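Local coordinates for pyridine nucleotide-disulfide oxidoreductase-like protein (Myceliophthora thermophila, PDB 5MQ6), which catalyses Baeyer-Villiger oxidation of ketones, especially bulky polycyclic ones, to esters or lactones, inserting one oxygen atom beside the carbonyl with the help of FAD and NADPH, at residues 217-222 with 526-530; 363-368 with 589-593; 502-507 with 521-525; 509-514 with 619-623. All coordinates share one frame; numbering follows the deposited sequence.

Contact 1 of 4, residues 217-222 with 526-530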
loop_
_atom_site.group_PDB
_atom_site.type_symbol
_atom_site.label_atom_id
_atom_site.label_comp_id
_atom_site.label_asym_id
_atom_site.label_seq_id
_atom_site.Cartn_x
_atom_site.Cartn_y
_atom_site.Cartn_z
ATOM N N ARG A 217 11.661 16.463 -18.422
ATOM C CA ARG A 217 12.146 15.476 -19.436
ATOM C C ARG A 217 11.665 14.084 -19.079
ATOM O O ARG A 217 11.316 13.336 -19.925
ATOM C CB ARG A 217 13.701 15.483 -19.445
ATOM C CG ARG A 217 14.245 16.836 -19.909
ATOM C CD ARG A 217 15.760 16.704 -19.884
ATOM N NE ARG A 217 16.423 17.863 -20.320
ATOM C CZ ARG A 217 17.725 18.046 -20.333
ATOM N NH1 ARG A 217 18.552 17.077 -19.999
ATOM N NH2 ARG A 217 18.180 19.202 -20.787
ATOM N N TYR A 218 11.664 13.760 -17.793
ATOM C CA TYR A 218 11.234 12.506 -17.269
ATOM C C TYR A 218 10.189 12.682 -16.173
ATOM O O TYR A 218 10.333 13.631 -15.304
ATOM C CB TYR A 218 12.436 11.863 -16.608
ATOM C CG TYR A 218 13.506 11.289 -17.476
ATOM C CD1 TYR A 218 13.424 9.981 -17.993
ATOM C CD2 TYR A 218 14.680 12.010 -17.744
ATOM C CE1 TYR A 218 14.469 9.401 -18.712
ATOM C CE2 TYR A 218 15.694 11.434 -18.477
ATOM C CZ TYR A 218 15.606 10.162 -18.937
ATOM O OH TYR A 218 16.698 9.712 -19.675
ATOM N N VAL A 219 9.226 11.767 -16.150
ATOM C CA VAL A 219 8.283 11.718 -15.030
ATOM C C VAL A 219 8.394 10.364 -14.369
ATOM O O VAL A 219 8.270 9.382 -14.988
ATOM C CB VAL A 219 6.836 11.976 -15.463
ATOM C CG1 VAL A 219 5.809 11.717 -14.325
ATOM C CG2 VAL A 219 6.689 13.375 -16.038
ATOM N N LEU A 220 8.639 10.352 -13.078
ATOM C CA LEU A 220 8.762 9.129 -12.277
ATOM C C LEU A 220 7.560 9.072 -11.278
ATOM O O LEU A 220 7.461 9.903 -10.372
ATOM C CB LEU A 220 10.049 9.265 -11.516
ATOM C CG LEU A 220 11.383 9.079 -12.209
ATOM C CD1 LEU A 220 11.452 8.903 -13.648
ATOM C CD2 LEU A 220 12.560 9.622 -11.493
ATOM N N LEU A 221 6.689 8.097 -11.405
ATOM C CA LEU A 221 5.553 8.011 -10.482
ATOM C C LEU A 221 5.915 7.145 -9.277
ATOM O O LEU A 221 6.295 5.988 -9.425
ATOM C CB LEU A 221 4.352 7.433 -11.160
ATOM C CG LEU A 221 3.898 8.123 -12.417
ATOM C CD1 LEU A 221 2.712 7.336 -12.907
ATOM C CD2 LEU A 221 3.569 9.599 -12.385
ATOM N N ALA A 222 5.805 7.712 -8.080
ATOM C CA ALA A 222 5.844 6.931 -6.824
ATOM C C ALA A 222 4.565 7.328 -6.043
ATOM O O ALA A 222 4.565 7.838 -4.924
ATOM C CB ALA A 222 7.121 7.268 -6.060
ATOM N N ASN A 526 10.118 8.228 -21.534
ATOM C CA ASN A 526 10.553 8.965 -20.382
ATOM C C ASN A 526 9.590 8.980 -19.236
ATOM O O ASN A 526 9.707 9.813 -18.368
ATOM C CB ASN A 526 11.064 10.370 -20.753
ATOM C CG ASN A 526 12.398 10.316 -21.461
ATOM O OD1 ASN A 526 12.854 9.233 -21.856
ATOM N ND2 ASN A 526 13.048 11.497 -21.627
ATOM N N LEU A 527 8.716 8.000 -19.148
ATOM C CA LEU A 527 7.801 7.862 -17.981
ATOM C C LEU A 527 8.116 6.545 -17.386
ATOM O O LEU A 527 8.203 5.538 -18.095
ATOM C CB LEU A 527 6.352 7.795 -18.451
ATOM C CG LEU A 527 5.285 7.485 -17.391
ATOM C CD1 LEU A 527 5.184 8.583 -16.312
ATOM C CD2 LEU A 527 3.932 7.208 -18.044
ATOM N N PHE A 528 8.254 6.538 -16.067
ATOM C CA PHE A 528 8.430 5.334 -15.305
ATOM C C PHE A 528 7.577 5.316 -14.069
ATOM O O PHE A 528 7.242 6.364 -13.571
ATOM C CB PHE A 528 9.941 5.167 -14.919
ATOM C CG PHE A 528 10.843 4.977 -16.112
ATOM C CD1 PHE A 528 11.100 3.677 -16.638
ATOM C CD2 PHE A 528 11.469 6.044 -16.678
ATOM C CE1 PHE A 528 11.961 3.542 -17.709
ATOM C CE2 PHE A 528 12.309 5.898 -17.801
ATOM C CZ PHE A 528 12.592 4.663 -18.260
ATOM N N PHE A 529 7.280 4.129 -13.559
ATOM C CA PHE A 529 6.408 3.995 -12.420
ATOM C C PHE A 529 6.853 2.839 -11.603
ATOM O O PHE A 529 7.365 1.877 -12.131
ATOM C CB PHE A 529 4.916 3.923 -12.820
ATOM C CG PHE A 529 4.636 3.186 -14.138
ATOM C CD1 PHE A 529 4.444 1.815 -14.156
ATOM C CD2 PHE A 529 4.531 3.855 -15.378
ATOM C CE1 PHE A 529 4.160 1.116 -15.347
ATOM C CE2 PHE A 529 4.285 3.127 -16.567
ATOM C CZ PHE A 529 4.117 1.767 -16.556
ATOM N N THR A 530 6.614 2.930 -10.294
ATOM C CA THR A 530 7.043 1.871 -9.383
ATOM C C THR A 530 6.270 0.634 -9.769
ATOM O O THR A 530 5.148 0.714 -10.128
ATOM C CB THR A 530 6.871 2.244 -7.907
ATOM O OG1 THR A 530 5.589 2.807 -7.682
ATOM C CG2 THR A 530 7.741 3.376 -7.528
HETATM O O HOH W 1 3.693 4.467 -8.741
#
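Asn526 meets residues 217-222 through both its backbone and its amide. Its O accepts from Val219 N at 3.0 Å, while ND2 donates to Arg217 O, also 3.0 Å away; that oxygen lies in the amide plane, although the donor stands 52° out of the carbonyl plane. The second hydrogen-bonding partner of ND2 is Ala567 O, and OD1 accepts from Val569 N, so the whole amide is engaged. Held flat, it stacks on the Tyr218 ring with the planes 13° apart and ND2 3.8 Å above the ring centre. Tyr218 OH is hydrogen-bonded to Glu560. Parallel pairing continues with Phe528 N to Val219 O and Leu221 N to Phe528 O (2.8 Å), joining strand 527-529 to strand 218-221 of the FAD-binding Rossmann-type sheet; the two segment axes are 12° from parallel. Strand 78-84 takes the other side of 218-221, where Tyr218 and Leu220 bond to its backbone. At the far end Leu221 O receives Thr530 N at 3.2 Å, the hydroxyl of Tyr93 and a weak bond from a water that also bridges to Thr530 OG1. Ala222 touches the FAD. On the face carrying Val219 and Leu221, Leu527 CD1 packs 3.8 Å from Val219 CG1, and Leu221 CB meets Phe529 CB.

Contact 2 of 4, residues 363-368 with 589-593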
loop_
_atom_site.group_PDB
_atom_site.type_symbol
_atom_site.label_atom_id
_atom_site.label_comp_id
_atom_site.label_asym_id
_atom_site.label_seq_id
_atom_site.Cartn_x
_atom_site.Cartn_y
_atom_site.Cartn_z
ATOM N N SER A 363 2.867 -17.077 0.517
ATOM C CA SER A 363 3.414 -17.257 -0.835
ATOM C C SER A 363 2.308 -17.503 -1.892
ATOM O O SER A 363 2.507 -17.275 -3.107
ATOM C CB SER A 363 4.336 -18.493 -0.775
ATOM O OG SER A 363 3.553 -19.651 -0.430
ATOM N N ALA A 364 1.133 -17.930 -1.437
ATOM C CA ALA A 364 -0.018 -18.070 -2.320
ATOM C C ALA A 364 -0.235 -16.796 -3.097
ATOM O O ALA A 364 -0.671 -16.819 -4.194
ATOM C CB ALA A 364 -1.309 -18.401 -1.509
ATOM N N VAL A 365 -0.029 -15.666 -2.465
ATOM C CA VAL A 365 -0.310 -14.405 -3.129
ATOM C C VAL A 365 0.917 -13.670 -3.569
ATOM O O VAL A 365 0.762 -12.751 -4.332
ATOM C CB VAL A 365 -1.198 -13.423 -2.383
ATOM C CG1 VAL A 365 -2.656 -13.911 -2.448
ATOM C CG2 VAL A 365 -0.693 -13.170 -0.961
ATOM N N ILE A 366 2.081 -14.030 -3.048
ATOM C CA ILE A 366 3.359 -13.386 -3.388
ATOM C C ILE A 366 4.169 -14.107 -4.471
ATOM O O ILE A 366 4.778 -13.450 -5.316
ATOM C CB ILE A 366 4.209 -13.276 -2.084
ATOM C CG1 ILE A 366 3.543 -12.323 -1.142
ATOM C CG2 ILE A 366 5.594 -12.869 -2.391
ATOM C CD1 ILE A 366 3.061 -11.071 -1.792
ATOM N N GLY A 367 4.121 -15.438 -4.498
ATOM C CA GLY A 367 4.987 -16.214 -5.386
ATOM C C GLY A 367 5.905 -17.045 -4.515
ATOM O O GLY A 367 6.072 -16.770 -3.337
ATOM N N SER A 368 6.537 -18.027 -5.100
ATOM C CA SER A 368 7.588 -18.801 -4.466
ATOM C C SER A 368 8.545 -19.222 -5.515
ATOM O O SER A 368 8.091 -19.608 -6.541
ATOM C CB SER A 368 6.989 -20.099 -3.860
ATOM O OG SER A 368 7.988 -20.856 -3.206
ATOM N N TRP A 589 -0.531 -19.593 -10.924
ATOM C CA TRP A 589 -0.206 -19.382 -9.508
ATOM C C TRP A 589 -1.360 -18.685 -8.777
ATOM O O TRP A 589 -1.725 -19.068 -7.672
ATOM C CB TRP A 589 1.105 -18.602 -9.318
ATOM C CG TRP A 589 1.557 -18.689 -7.935
ATOM C CD1 TRP A 589 1.171 -17.900 -6.902
ATOM C CD2 TRP A 589 2.456 -19.643 -7.393
ATOM N NE1 TRP A 589 1.791 -18.308 -5.727
ATOM C CE2 TRP A 589 2.566 -19.380 -6.000
ATOM C CE3 TRP A 589 3.182 -20.716 -7.946
ATOM C CZ2 TRP A 589 3.365 -20.156 -5.141
ATOM C CZ3 TRP A 589 3.974 -21.476 -7.119
ATOM C CH2 TRP A 589 4.044 -21.208 -5.707
ATOM N N PHE A 590 -1.966 -17.704 -9.428
ATOM C CA PHE A 590 -2.929 -16.838 -8.751
ATOM C C PHE A 590 -4.382 -17.301 -8.732
ATOM O O PHE A 590 -5.265 -16.629 -8.178
ATOM C CB PHE A 590 -2.703 -15.397 -9.156
ATOM C CG PHE A 590 -1.255 -14.953 -8.955
ATOM C CD1 PHE A 590 -0.812 -14.524 -7.708
ATOM C CD2 PHE A 590 -0.341 -15.025 -9.976
ATOM C CE1 PHE A 590 0.533 -14.197 -7.483
ATOM C CE2 PHE A 590 1.005 -14.635 -9.784
ATOM C CZ PHE A 590 1.447 -14.195 -8.521
ATOM N N ALA A 591 -4.608 -18.521 -9.221
ATOM C CA ALA A 591 -5.849 -19.254 -8.861
ATOM C C ALA A 591 -6.031 -19.380 -7.361
ATOM O O ALA A 591 -7.164 -19.520 -6.879
ATOM C CB ALA A 591 -5.820 -20.637 -9.459
ATOM N N SER A 592 -4.906 -19.326 -6.630
ATOM C CA SER A 592 -4.945 -19.175 -5.187
ATOM C C SER A 592 -5.952 -18.157 -4.678
ATOM O O SER A 592 -6.454 -18.282 -3.601
ATOM C CB SER A 592 -3.577 -18.802 -4.656
ATOM O OG SER A 592 -3.231 -17.481 -5.051
ATOM N N VAL A 593 -6.270 -17.150 -5.458
ATOM C CA VAL A 593 -7.103 -16.079 -4.998
ATOM C C VAL A 593 -8.613 -16.378 -5.199
ATOM O O VAL A 593 -9.444 -15.745 -4.599
ATOM C CB VAL A 593 -6.546 -14.810 -5.650
ATOM C CG1 VAL A 593 -7.580 -13.881 -6.202
ATOM C CG2 VAL A 593 -5.603 -14.143 -4.655
#
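Trp589 and Ser592 seize two successive carbonyls of helix 363-366, Ser363 O and Ala364 O, joining it to a loop that includes the 3-10 segment 591-593. Two hydrogen bonds carry the polar part. Trp589 NE1 donates to Ser363 O at 2.9 Å (N-H...O 149°), and the acceptor lies near the indole plane. Ser363 O also takes the amide of Gly367 at the helix end, and the two donors reach it from opposite faces of the carbonyl plane. Ser592 OG donates to Ala364 O over 2.8 Å from above that carbonyl plane; chi1 of 69° sets OG between its own backbone N and carbonyl carbon.

Ring contacts come second. Gly367, with positive phi just past the helix, lays its CA 3.7 Å above the indole plane, off-centre over the five-membered ring, a CH-pi contact. Ser368 CB touches CH2 of the indole, and its OG turns to Thr341 O. The Phe590 ring presents CE1 to Val365 O, which lies near its plane at the edge. Helix 378-406 borders the site: His384 accounts for Trp589 O and its ring meets the indole. The cofactors lie farther off, NADPH about 12 Å from the Val365 side chain.

Apolar contacts complete the contact: Ala364 CB meets Ser592 CB at 3.9 Å, and the side chains of Val365 and Val593 cross at about a right angle, CG1 to CG2 3.7 Å.

Contact 3 of 4, residues 502-507 with 521-525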
loop_
_atom_site.group_PDB
_atom_site.type_symbol
_atom_site.label_atom_id
_atom_site.label_comp_id
_atom_site.label_asym_id
_atom_site.label_seq_id
_atom_site.Cartn_x
_atom_site.Cartn_y
_atom_site.Cartn_z
ATOM N N LYS A 502 -2.404 9.491 -27.245
ATOM C CA LYS A 502 -2.869 8.207 -26.691
ATOM C C LYS A 502 -2.911 8.133 -25.106
ATOM O O LYS A 502 -1.902 8.379 -24.405
ATOM C CB LYS A 502 -1.927 7.124 -27.169
ATOM C CG LYS A 502 -2.526 5.727 -27.139
ATOM C CD LYS A 502 -1.693 4.671 -27.888
ATOM C CE LYS A 502 -0.670 3.972 -26.980
ATOM N NZ LYS A 502 0.556 3.500 -27.691
ATOM N N SER A 503 -4.072 7.744 -24.577
ATOM C CA SER A 503 -4.306 7.617 -23.148
ATOM C C SER A 503 -3.761 6.314 -22.576
ATOM O O SER A 503 -4.088 5.200 -23.049
ATOM C CB SER A 503 -5.784 7.669 -22.823
ATOM O OG SER A 503 -5.900 7.140 -21.491
ATOM N N LEU A 504 -2.969 6.423 -21.529
ATOM C CA LEU A 504 -2.389 5.199 -20.938
ATOM C C LEU A 504 -3.526 4.263 -20.520
ATOM O O LEU A 504 -3.488 3.029 -20.762
ATOM C CB LEU A 504 -1.467 5.519 -19.739
ATOM C CG LEU A 504 -0.775 4.307 -19.083
ATOM C CD1 LEU A 504 0.015 3.503 -20.102
ATOM C CD2 LEU A 504 0.134 4.728 -17.963
ATOM N N ASP A 505 -4.538 4.857 -19.903
ATOM C CA ASP A 505 -5.580 4.030 -19.336
ATOM C C ASP A 505 -6.426 3.369 -20.407
ATOM O O ASP A 505 -6.833 2.247 -20.280
ATOM C CB ASP A 505 -6.461 4.792 -18.339
ATOM C CG ASP A 505 -7.334 3.853 -17.543
ATOM O OD1 ASP A 505 -6.805 2.880 -16.945
ATOM O OD2 ASP A 505 -8.563 4.052 -17.590
ATOM N N ASP A 506 -6.694 4.068 -21.473
ATOM C CA ASP A 506 -7.435 3.449 -22.574
ATOM C C ASP A 506 -6.656 2.285 -23.147
ATOM O O ASP A 506 -7.207 1.199 -23.322
ATOM C CB ASP A 506 -7.752 4.458 -23.642
ATOM C CG ASP A 506 -8.685 5.568 -23.141
ATOM O OD1 ASP A 506 -9.441 5.379 -22.154
ATOM O OD2 ASP A 506 -8.647 6.666 -23.744
ATOM N N LYS A 507 -5.350 2.466 -23.372
ATOM C CA LYS A 507 -4.513 1.307 -23.784
ATOM C C LYS A 507 -4.663 0.140 -22.788
ATOM O O LYS A 507 -4.906 -1.014 -23.161
ATOM C CB LYS A 507 -3.056 1.716 -23.853
ATOM C CG LYS A 507 -2.090 0.689 -24.434
ATOM C CD LYS A 507 -0.657 1.169 -24.368
ATOM C CE LYS A 507 0.324 0.021 -24.583
ATOM N NZ LYS A 507 1.747 0.427 -24.345
ATOM N N SER A 521 5.803 1.696 -20.271
ATOM C CA SER A 521 4.869 1.272 -21.330
ATOM C C SER A 521 5.162 2.029 -22.673
ATOM O O SER A 521 5.524 3.266 -22.716
ATOM C CB SER A 521 3.438 1.563 -20.926
ATOM O OG SER A 521 2.508 0.692 -21.587
ATOM N N ASN A 522 4.975 1.282 -23.745
ATOM C CA ASN A 522 5.163 1.787 -25.085
ATOM C C ASN A 522 4.177 2.872 -25.410
ATOM O O ASN A 522 2.965 2.744 -25.134
ATOM C CB ASN A 522 5.078 0.669 -26.129
ATOM C CG ASN A 522 5.227 1.211 -27.524
ATOM O OD1 ASN A 522 4.232 1.377 -28.136
ATOM N ND2 ASN A 522 6.457 1.658 -27.946
ATOM N N GLY A 523 4.698 3.919 -26.022
ATOM C CA GLY A 523 3.909 5.180 -26.287
ATOM C C GLY A 523 4.085 6.280 -25.276
ATOM O O GLY A 523 3.538 7.339 -25.452
ATOM N N PHE A 524 4.885 6.026 -24.234
ATOM C CA PHE A 524 5.006 6.831 -23.003
ATOM C C PHE A 524 6.435 6.949 -22.644
ATOM O O PHE A 524 6.835 6.509 -21.580
ATOM C CB PHE A 524 4.115 6.286 -21.845
ATOM C CG PHE A 524 2.654 6.134 -22.260
ATOM C CD1 PHE A 524 2.241 4.992 -22.923
ATOM C CD2 PHE A 524 1.770 7.154 -22.083
ATOM C CE1 PHE A 524 0.963 4.831 -23.371
ATOM C CE2 PHE A 524 0.458 7.034 -22.521
ATOM C CZ PHE A 524 0.052 5.865 -23.182
ATOM N N PRO A 525 7.237 7.559 -23.581
ATOM C CA PRO A 525 8.684 7.717 -23.412
ATOM C C PRO A 525 8.997 8.544 -22.200
ATOM O O PRO A 525 8.236 9.443 -21.871
ATOM C CB PRO A 525 9.133 8.438 -24.714
ATOM C CG PRO A 525 7.926 9.191 -25.137
ATOM C CD PRO A 525 6.743 8.430 -24.671
HETATM O O HOH W 2 1.697 0.801 -27.519
#
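Phe524, which gives up the most surface here, pushes its ring against the start of helix 504-511 from the last position of a type II beta turn, 521-524. The helix begins with an N-cap: Ser503 OG accepts from Asp506 N along a nearly straight bond (173°). Over one ring face of Phe524 lies Leu504 CD1, 3.9 Å from the centroid and 19° off the normal, a CH-pi contact. Phe524 CZ comes within 3.4 Å of Leu504 CA, so the ring also abuts the backbone. Strand 495-497 adds Ile496 to the packing round both residues.

Lys502 is bent at chi3 (91°), which carries CE past Phe524 CE1 at 4.1 Å with the two side chains roughly perpendicular. Its ammonium reaches the turn through a water, which accepts from Lys502 NZ and donates to OD1 of Asn522, whose ND2 bonds to Val571 O.

Lys507 runs extended past Phe524 in the opposite direction, its CD at the ring edge. Glu576 forms a salt bridge with its ammonium, accepts from Asn522 N and is hydrogen-bonded to Ser521 OG, which also bonds to Ala514 O; lysine and turn are so tied to helix 573-585. Within the contact, Lys507 NZ donates to Ser521 OG at 2.9 Å and to Asn522 O at 2.7 Å, the latter in the carbonyl plane and on a lone pair.

Contact 4 of 4, residues 509-514 with 619-623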
loop_
_atom_site.group_PDB
_atom_site.type_symbol
_atom_site.label_atom_id
_atom_site.label_comp_id
_atom_site.label_asym_id
_atom_site.label_seq_id
_atom_site.Cartn_x
_atom_site.Cartn_y
_atom_site.Cartn_z
ATOM N N GLN A 509 -7.000 -0.631 -20.597
ATOM C CA GLN A 509 -8.349 -1.229 -20.519
ATOM C C GLN A 509 -8.698 -1.979 -21.822
ATOM O O GLN A 509 -9.356 -2.999 -21.768
ATOM C CB GLN A 509 -9.394 -0.175 -20.259
ATOM C CG GLN A 509 -9.318 0.665 -19.001
ATOM C CD GLN A 509 -8.972 -0.138 -17.751
ATOM O OE1 GLN A 509 -9.424 -1.261 -17.613
ATOM N NE2 GLN A 509 -8.168 0.437 -16.856
ATOM N N THR A 510 -8.243 -1.467 -22.963
ATOM C CA THR A 510 -8.580 -2.015 -24.232
ATOM C C THR A 510 -7.688 -3.117 -24.678
ATOM O O THR A 510 -8.179 -4.100 -25.157
ATOM C CB THR A 510 -8.586 -0.959 -25.350
ATOM O OG1 THR A 510 -7.270 -0.397 -25.475
ATOM C CG2 THR A 510 -9.573 0.168 -25.071
ATOM N N HIS A 511 -6.370 -2.959 -24.567
ATOM C CA HIS A 511 -5.412 -3.945 -25.033
ATOM C C HIS A 511 -4.914 -4.839 -23.883
ATOM O O HIS A 511 -4.394 -5.969 -24.130
ATOM C CB HIS A 511 -4.265 -3.188 -25.720
ATOM C CG HIS A 511 -2.979 -3.974 -25.929
ATOM N ND1 HIS A 511 -2.829 -4.953 -26.909
ATOM C CD2 HIS A 511 -1.747 -3.829 -25.357
ATOM C CE1 HIS A 511 -1.600 -5.439 -26.855
ATOM N NE2 HIS A 511 -0.920 -4.767 -25.934
ATOM N N GLY A 512 -5.072 -4.365 -22.646
ATOM C CA GLY A 512 -4.609 -5.100 -21.454
ATOM C C GLY A 512 -3.322 -4.504 -20.894
ATOM O O GLY A 512 -2.596 -3.726 -21.565
ATOM N N ALA A 513 -2.970 -4.927 -19.682
ATOM C CA ALA A 513 -1.748 -4.453 -19.066
ATOM C C ALA A 513 -0.570 -4.678 -19.998
ATOM O O ALA A 513 -0.422 -5.763 -20.605
ATOM C CB ALA A 513 -1.520 -5.124 -17.730
ATOM N N ALA A 514 0.284 -3.660 -20.135
ATOM C CA ALA A 514 1.472 -3.814 -20.948
ATOM C C ALA A 514 2.610 -2.980 -20.482
ATOM O O ALA A 514 2.515 -1.762 -20.564
ATOM C CB ALA A 514 1.175 -3.476 -22.410
ATOM N N LYS A 619 -6.429 -11.581 -21.295
ATOM C CA LYS A 619 -6.322 -10.160 -21.072
ATOM C C LYS A 619 -6.308 -9.799 -19.583
ATOM O O LYS A 619 -5.553 -8.970 -19.147
ATOM C CB LYS A 619 -7.444 -9.436 -21.760
ATOM C CG LYS A 619 -7.359 -7.917 -21.736
ATOM C CD LYS A 619 -8.500 -7.298 -22.525
ATOM C CE LYS A 619 -9.202 -6.209 -21.782
ATOM N NZ LYS A 619 -9.981 -5.427 -22.759
ATOM N N ARG A 620 -7.139 -10.447 -18.794
ATOM C CA ARG A 620 -7.120 -10.239 -17.340
ATOM C C ARG A 620 -5.851 -10.763 -16.702
ATOM O O ARG A 620 -5.257 -10.122 -15.882
ATOM C CB ARG A 620 -8.321 -10.887 -16.709
ATOM C CG ARG A 620 -9.586 -10.158 -17.145
ATOM C CD ARG A 620 -10.501 -9.772 -15.995
ATOM N NE ARG A 620 -11.176 -10.949 -15.531
ATOM C CZ ARG A 620 -12.201 -11.511 -16.163
ATOM N NH1 ARG A 620 -12.686 -11.001 -17.313
ATOM N NH2 ARG A 620 -12.752 -12.604 -15.643
ATOM N N ALA A 621 -5.394 -11.891 -17.159
ATOM C CA ALA A 621 -4.204 -12.445 -16.654
ATOM C C ALA A 621 -3.004 -11.519 -16.889
ATOM O O ALA A 621 -2.040 -11.559 -16.143
ATOM C CB ALA A 621 -3.961 -13.733 -17.373
ATOM N N ARG A 622 -3.055 -10.696 -17.932
ATOM C CA ARG A 622 -1.916 -9.857 -18.226
ATOM C C ARG A 622 -1.624 -8.904 -17.081
ATOM O O ARG A 622 -0.505 -8.356 -17.030
ATOM C CB ARG A 622 -2.224 -8.930 -19.417
ATOM C CG ARG A 622 -2.274 -9.599 -20.682
ATOM C CD ARG A 622 -2.734 -8.625 -21.770
ATOM N NE ARG A 622 -1.644 -7.697 -22.126
ATOM C CZ ARG A 622 -0.999 -7.627 -23.292
ATOM N NH1 ARG A 622 -1.285 -8.423 -24.317
ATOM N NH2 ARG A 622 -0.022 -6.755 -23.415
ATOM N N SER A 623 -2.607 -8.611 -16.217
ATOM C CA SER A 623 -2.359 -7.611 -15.211
ATOM C C SER A 623 -1.749 -8.116 -13.936
ATOM O O SER A 623 -1.447 -7.306 -13.059
ATOM C CB SER A 623 -3.623 -6.767 -14.926
ATOM O OG SER A 623 -4.492 -7.570 -14.154
HETATM O O HOH W 3 -4.815 -6.589 -18.192
#
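Arg622 closes side-on upon Ala513 O, with NE at 2.7 Å and NH2 at 3.0 Å from that single oxygen. Both donors come from the same face of the carbonyl plane, yet the oxygen lies in the guanidinium plane. A bend at chi3 (75°) turns the group into this pose, where His511 O sits 3.6 Å above one of its faces. The imidazole of His511 crosses the arginine at about a right angle, its plane 59° from the guanidinium. Glu577 ties the two together, with a salt bridge to Arg622 NH1 and a hydrogen bond to His511 NE2.

Lys619 starts with CG anti to its backbone N (chi1 -173°), and its chain, bent at chi3, passes CG over Gly512 CA to reach the last turn of helix 504-511. There NZ donates in the carbonyl plane to Gln509 O at 2.7 Å, and from well above the plane to Thr510 O at 3.3 Å. Gly512, leaving the helix with positive phi, runs close against both long side chains. A water links Ala513 N to Lys619 O, and Ala513 CB rests 3.6 Å from Ser623 CA.

The contact joins the C-terminal parts of helices 504-511 and 616-621, while helix 573-585 packs on Ala514 and Arg622 through Ser580.

Contacts 1, 3 and 4 form a connected series. Contacts 3 and 4 lie at the start and end of helix 504-511, their centres 13 Å apart, and touch where Ser521 OG approaches Ala514 O. The centre of contact 3 is also about 13 Å from that of contact 1, and the two meet through Phe529 and Ser521, since the turn at 521-525 leads directly into strand 527-529. Contact 2 stands apart, its centre 19 Å from contact 4 and 28 Å from contacts 1 and 3. Along the chain, contact 3 is nested within the loops closed by contacts 1 and 2, whereas the other pairs interleave. Late-chain segments thereby return to the FAD-binding sheet and to helices 363-366 and 504-511.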